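Local coordinates for uncharacterized protein (Pseudomonas aeruginosa UCBPP-PA14, PDB 3FD9), which represses the type III secretion regulon by disrupting self-association and DNA binding of the transcriptional activator ExsA until the anti-antiactivator ExsC intervenes, at residues A[52-56]-A[245-250]; A[132-137]-A[164-169]. The contacts are given in a common frame with arbitrary orientation. Residues are numbered along the deposited sequence.

Contact 1: A[52-56]-A[245-250]; sequences EWLQQ and LCQAQD
The first turn of helix 52-60 meets the irregular loop segment 245-250, which ends in a type I beta turn from Q247 to D250. CA atoms approach to 6.6 Å at W53 and Q247. Q56, extended (chi1 and chi2 both t), reaches across with its amide and uses both ends: OE1 accepts from NE2 of Q247 at 2.8 Å, while NE2 donates to OD2 of D250 at 3.3 Å. That same OD2 also takes the backbone N of Q247 at 2.9 Å, tying the turn's last side chain to its first residue, alongside D250 N to Q247 O at 3.2 Å. The contact thus joins the N-terminal region of ExsD to the loop before the C-terminal strand 251-253. Q247 (m, m) points toward the helix, its CG 4.1 Å from CD1 at the edge of the W53 indole and its OE1 3.6 Å from CB of E52. D89 completes the network: its backbone N donates to OD1 of D250, and its OD2 accepts from NE1 of W53. R60 donates to the carbonyl of L245.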
loop_
_atom_site.group_PDB
_atom_site.type_symbol
_atom_site.label_atom_id
_atom_site.label_comp_id
_atom_site.label_asym_id
_atom_site.label_seq_id
_atom_site.Cartn_x
_atom_site.Cartn_y
_atom_site.Cartn_z
ATOM N N GLU A 52 20.905 -2.565 -9.216
ATOM C CA GLU A 52 20.366 -1.654 -10.229
ATOM C C GLU A 52 18.984 -2.042 -10.727
ATOM O O GLU A 52 18.122 -1.185 -10.893
ATOM C CB GLU A 52 21.322 -1.553 -11.418
ATOM C CG GLU A 52 22.500 -0.629 -11.185
ATOM C CD GLU A 52 22.098 0.835 -11.235
ATOM O OE1 GLU A 52 20.886 1.132 -11.096
ATOM O OE2 GLU A 52 22.999 1.687 -11.419
ATOM N N TRP A 53 18.793 -3.335 -10.983
ATOM C CA TRP A 53 17.525 -3.869 -11.487
ATOM C C TRP A 53 16.388 -3.505 -10.559
ATOM O O TRP A 53 15.416 -2.893 -10.974
ATOM C CB TRP A 53 17.602 -5.387 -11.639
ATOM C CG TRP A 53 16.316 -6.035 -12.043
ATOM C CD1 TRP A 53 15.747 -6.022 -13.284
ATOM C CD2 TRP A 53 15.444 -6.819 -11.215
ATOM N NE1 TRP A 53 14.572 -6.736 -13.278
ATOM C CE2 TRP A 53 14.360 -7.234 -12.017
ATOM C CE3 TRP A 53 15.465 -7.197 -9.864
ATOM C CZ2 TRP A 53 13.314 -8.007 -11.527
ATOM C CZ3 TRP A 53 14.426 -7.968 -9.374
ATOM C CH2 TRP A 53 13.360 -8.365 -10.207
ATOM N N LEU A 54 16.518 -3.872 -9.294
ATOM C CA LEU A 54 15.451 -3.613 -8.342
ATOM C C LEU A 54 15.278 -2.110 -8.128
ATOM O O LEU A 54 14.178 -1.637 -7.864
ATOM C CB LEU A 54 15.713 -4.340 -7.021
ATOM C CG LEU A 54 14.546 -4.343 -6.029
ATOM C CD1 LEU A 54 13.254 -4.809 -6.697
ATOM C CD2 LEU A 54 14.857 -5.203 -4.813
ATOM N N GLN A 55 16.365 -1.359 -8.252
ATOM C CA GLN A 55 16.306 0.093 -8.111
ATOM C C GLN A 55 15.515 0.728 -9.255
ATOM O O GLN A 55 14.815 1.721 -9.070
ATOM C CB GLN A 55 17.717 0.682 -8.074
ATOM C CG GLN A 55 18.513 0.333 -6.832
ATOM C CD GLN A 55 18.038 1.088 -5.618
ATOM O OE1 GLN A 55 17.306 2.077 -5.728
ATOM N NE2 GLN A 55 18.450 0.626 -4.441
ATOM N N GLN A 56 15.656 0.146 -10.440
ATOM C CA GLN A 56 14.959 0.593 -11.632
ATOM C C GLN A 56 13.467 0.349 -11.463
ATOM O O GLN A 56 12.647 1.227 -11.734
ATOM C CB GLN A 56 15.499 -0.168 -12.847
ATOM C CG GLN A 56 14.790 0.074 -14.180
ATOM C CD GLN A 56 15.568 -0.509 -15.367
ATOM O OE1 GLN A 56 16.643 -0.014 -15.728
ATOM N NE2 GLN A 56 15.027 -1.564 -15.974
ATOM N N LEU A 245 19.127 2.876 -19.718
ATOM C CA LEU A 245 17.674 2.908 -19.556
ATOM C C LEU A 245 17.104 1.505 -19.469
ATOM O O LEU A 245 15.892 1.324 -19.378
ATOM C CB LEU A 245 16.995 3.695 -20.675
ATOM C CG LEU A 245 17.516 5.116 -20.870
ATOM C CD1 LEU A 245 16.863 5.743 -22.096
ATOM C CD2 LEU A 245 17.302 5.979 -19.634
ATOM N N CYS A 246 17.972 0.506 -19.502
ATOM C CA CYS A 246 17.554 -0.845 -19.158
ATOM C C CYS A 246 18.748 -1.680 -18.717
ATOM O O CYS A 246 19.886 -1.193 -18.682
ATOM C CB CYS A 246 16.791 -1.508 -20.303
ATOM S SG CYS A 246 17.810 -2.029 -21.678
ATOM N N GLN A 247 18.482 -2.931 -18.365
ATOM C CA GLN A 247 19.509 -3.794 -17.798
ATOM C C GLN A 247 20.105 -4.645 -18.894
ATOM O O GLN A 247 19.506 -4.803 -19.953
ATOM C CB GLN A 247 18.929 -4.677 -16.692
ATOM C CG GLN A 247 18.351 -3.884 -15.543
ATOM C CD GLN A 247 19.295 -2.797 -15.065
ATOM O OE1 GLN A 247 20.346 -3.083 -14.503
ATOM N NE2 GLN A 247 18.919 -1.545 -15.281
ATOM N N ALA A 248 21.294 -5.174 -18.646
ATOM C CA ALA A 248 21.945 -6.016 -19.626
ATOM C C ALA A 248 21.010 -7.141 -20.021
ATOM O O ALA A 248 20.877 -7.446 -21.204
ATOM C CB ALA A 248 23.247 -6.567 -19.080
ATOM N N GLN A 249 20.348 -7.733 -19.029
ATOM C CA GLN A 249 19.543 -8.932 -19.245
ATOM C C GLN A 249 18.062 -8.692 -19.504
ATOM O O GLN A 249 17.301 -9.646 -19.660
ATOM C CB GLN A 249 19.705 -9.892 -18.071
ATOM C CG GLN A 249 21.120 -10.405 -17.914
ATOM C CD GLN A 249 21.675 -10.957 -19.207
ATOM O OE1 GLN A 249 20.984 -11.665 -19.939
ATOM N NE2 GLN A 249 22.933 -10.637 -19.497
ATOM N N ASP A 250 17.645 -7.430 -19.533
ATOM C CA ASP A 250 16.281 -7.092 -19.926
ATOM C C ASP A 250 16.090 -7.502 -21.377
ATOM O O ASP A 250 16.855 -7.087 -22.236
ATOM C CB ASP A 250 16.046 -5.591 -19.791
ATOM C CG ASP A 250 15.637 -5.176 -18.386
ATOM O OD1 ASP A 250 15.081 -6.017 -17.646
ATOM O OD2 ASP A 250 15.856 -3.997 -18.022
#

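Contact 2: A[132-137]-A[164-169]; sequences QSRQLR and CQARTQ
Two long helices, 119-147 and 157-189, form an antiparallel helical hairpin. The short segments here have axes 10.0 Å apart and cross at -159°, with S133 and Q165 as the nearest CA pair at 6.5 Å. C164 points its CB toward the other helix, 3.9 Å from CD1 of L136 (m, t), an apolar contact beside which F142 and V146 of a second subunit also pack. Q165 (t, p) swings its amide into the interface: OE1 lies 3.2 Å from CB of L136, and NE2 sits over one face of the R137 guanidinium, 4.0 Å from its NH2. The same NE2 donates to OG of S133 at 2.9 Å, the single hydrogen bond between the segments. One turn on, T168 (m) returns its OG1 to the carbonyl O of C164 at 2.9 Å, so the hydroxyl is satisfied within its own helix while meeting CG of Q132 at 3.6 Å and CD1 of L136 at 3.9 Å. At the exposed edge, Q169 brings NE2 to 3.9 Å from NH2 of R137.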
loop_
_atom_site.group_PDB
_atom_site.type_symbol
_atom_site.label_atom_id
_atom_site.label_comp_id
_atom_site.label_asym_id
_atom_site.label_seq_id
_atom_site.Cartn_x
_atom_site.Cartn_y
_atom_site.Cartn_z
ATOM N N GLN A 132 9.867 16.595 3.523
ATOM C CA GLN A 132 10.213 17.512 4.602
ATOM C C GLN A 132 9.012 18.370 4.954
ATOM O O GLN A 132 8.792 18.710 6.115
ATOM C CB GLN A 132 11.390 18.406 4.196
ATOM C CG GLN A 132 11.580 19.659 5.064
ATOM C CD GLN A 132 12.203 19.362 6.425
ATOM O OE1 GLN A 132 12.333 18.204 6.827
ATOM N NE2 GLN A 132 12.596 20.415 7.137
ATOM N N SER A 133 8.233 18.717 3.938
ATOM C CA SER A 133 7.033 19.519 4.132
ATOM C C SER A 133 6.006 18.730 4.933
ATOM O O SER A 133 5.517 19.195 5.963
ATOM C CB SER A 133 6.450 19.925 2.783
ATOM O OG SER A 133 5.421 20.880 2.947
ATOM N N ARG A 134 5.691 17.532 4.448
ATOM C CA ARG A 134 4.771 16.634 5.129
ATOM C C ARG A 134 5.208 16.461 6.571
ATOM O O ARG A 134 4.409 16.597 7.495
ATOM C CB ARG A 134 4.749 15.272 4.438
ATOM C CG ARG A 134 3.471 14.486 4.659
ATOM C CD ARG A 134 2.465 14.724 3.533
ATOM N NE ARG A 134 2.549 16.073 2.967
ATOM C CZ ARG A 134 1.839 17.117 3.392
ATOM N NH1 ARG A 134 0.983 16.980 4.397
ATOM N NH2 ARG A 134 1.988 18.301 2.809
ATOM N N GLN A 135 6.491 16.166 6.752
ATOM C CA GLN A 135 7.062 15.953 8.077
ATOM C C GLN A 135 6.799 17.120 9.016
ATOM O O GLN A 135 6.540 16.926 10.203
ATOM C CB GLN A 135 8.565 15.682 7.977
ATOM C CG GLN A 135 8.884 14.286 7.497
ATOM C CD GLN A 135 8.101 13.242 8.264
ATOM O OE1 GLN A 135 7.898 13.369 9.474
ATOM N NE2 GLN A 135 7.646 12.206 7.564
ATOM N N LEU A 136 6.866 18.331 8.480
ATOM C CA LEU A 136 6.620 19.520 9.281
ATOM C C LEU A 136 5.141 19.660 9.652
ATOM O O LEU A 136 4.810 20.253 10.677
ATOM C CB LEU A 136 7.113 20.775 8.554
ATOM C CG LEU A 136 8.620 20.925 8.342
ATOM C CD1 LEU A 136 8.915 22.148 7.489
ATOM C CD2 LEU A 136 9.349 21.013 9.670
ATOM N N ARG A 137 4.253 19.118 8.824
ATOM C CA ARG A 137 2.827 19.153 9.132
ATOM C C ARG A 137 2.509 18.161 10.241
ATOM O O ARG A 137 1.855 18.506 11.222
ATOM C CB ARG A 137 1.984 18.865 7.892
ATOM C CG ARG A 137 2.280 19.796 6.732
ATOM C CD ARG A 137 1.155 19.823 5.709
ATOM N NE ARG A 137 1.571 20.499 4.482
ATOM C CZ ARG A 137 1.656 21.820 4.343
ATOM N NH1 ARG A 137 1.350 22.619 5.359
ATOM N NH2 ARG A 137 2.049 22.342 3.188
ATOM N N CYS A 164 10.728 27.072 9.211
ATOM C CA CYS A 164 11.091 25.841 8.518
ATOM C C CYS A 164 10.144 25.586 7.360
ATOM O O CYS A 164 10.577 25.294 6.246
ATOM C CB CYS A 164 11.084 24.645 9.471
ATOM S SG CYS A 164 12.536 24.534 10.532
ATOM N N GLN A 165 8.848 25.697 7.632
ATOM C CA GLN A 165 7.837 25.475 6.609
ATOM C C GLN A 165 7.913 26.572 5.554
ATOM O O GLN A 165 7.825 26.302 4.356
ATOM C CB GLN A 165 6.439 25.418 7.229
ATOM C CG GLN A 165 5.353 24.976 6.260
ATOM C CD GLN A 165 5.461 23.508 5.883
ATOM O OE1 GLN A 165 5.318 22.626 6.730
ATOM N NE2 GLN A 165 5.705 23.240 4.603
ATOM N N ALA A 166 8.087 27.811 6.008
ATOM C CA ALA A 166 8.240 28.947 5.104
ATOM C C ALA A 166 9.413 28.730 4.150
ATOM O O ALA A 166 9.241 28.751 2.935
ATOM C CB ALA A 166 8.423 30.241 5.894
ATOM N N ARG A 167 10.601 28.523 4.709
ATOM C CA ARG A 167 11.788 28.252 3.909
ATOM C C ARG A 167 11.511 27.129 2.919
ATOM O O ARG A 167 11.650 27.305 1.709
ATOM C CB ARG A 167 12.968 27.879 4.808
ATOM C CG ARG A 167 14.164 27.298 4.064
ATOM C CD ARG A 167 14.787 28.301 3.099
ATOM N NE ARG A 167 15.226 29.521 3.774
ATOM C CZ ARG A 167 14.653 30.711 3.622
ATOM N NH1 ARG A 167 13.616 30.851 2.805
ATOM N NH2 ARG A 167 15.119 31.766 4.282
ATOM N N THR A 168 11.116 25.975 3.442
ATOM C CA THR A 168 10.791 24.832 2.603
ATOM C C THR A 168 9.882 25.275 1.472
ATOM O O THR A 168 10.092 24.911 0.320
ATOM C CB THR A 168 10.102 23.715 3.408
ATOM O OG1 THR A 168 11.031 23.160 4.347
ATOM C CG2 THR A 168 9.619 22.616 2.476
ATOM N N GLN A 169 8.886 26.083 1.811
ATOM C CA GLN A 169 7.917 26.560 0.835
ATOM C C GLN A 169 8.574 27.430 -0.231
ATOM O O GLN A 169 8.192 27.387 -1.401
ATOM C CB GLN A 169 6.806 27.344 1.535
ATOM C CG GLN A 169 5.431 27.155 0.925
ATOM C CD GLN A 169 4.971 25.706 0.970
ATOM O OE1 GLN A 169 5.426 24.870 0.184
ATOM N NE2 GLN A 169 4.057 25.404 1.890
#

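In the fold
Contact 2 is nested in sequence within the long loop closed by contact 1: the chain runs from 52-56 through both arms of the hairpin, 132-137 and then 164-169, before reaching 245-250. The two sites share no helix or strand, lie on opposite sides of the chain's centre, and are 34 Å apart between centres, about 19 Å between nearest atoms. Contact 1, 12 Å from that centre, brings sequence-distant N- and C-terminal regions together next to the small parallel sheet of strands 90-92 and 251-253. Contact 2, 24 Å out, pairs neighbouring helices in the projecting hairpin, where a second subunit packs against it; no other chain of the assembly touches contact 1.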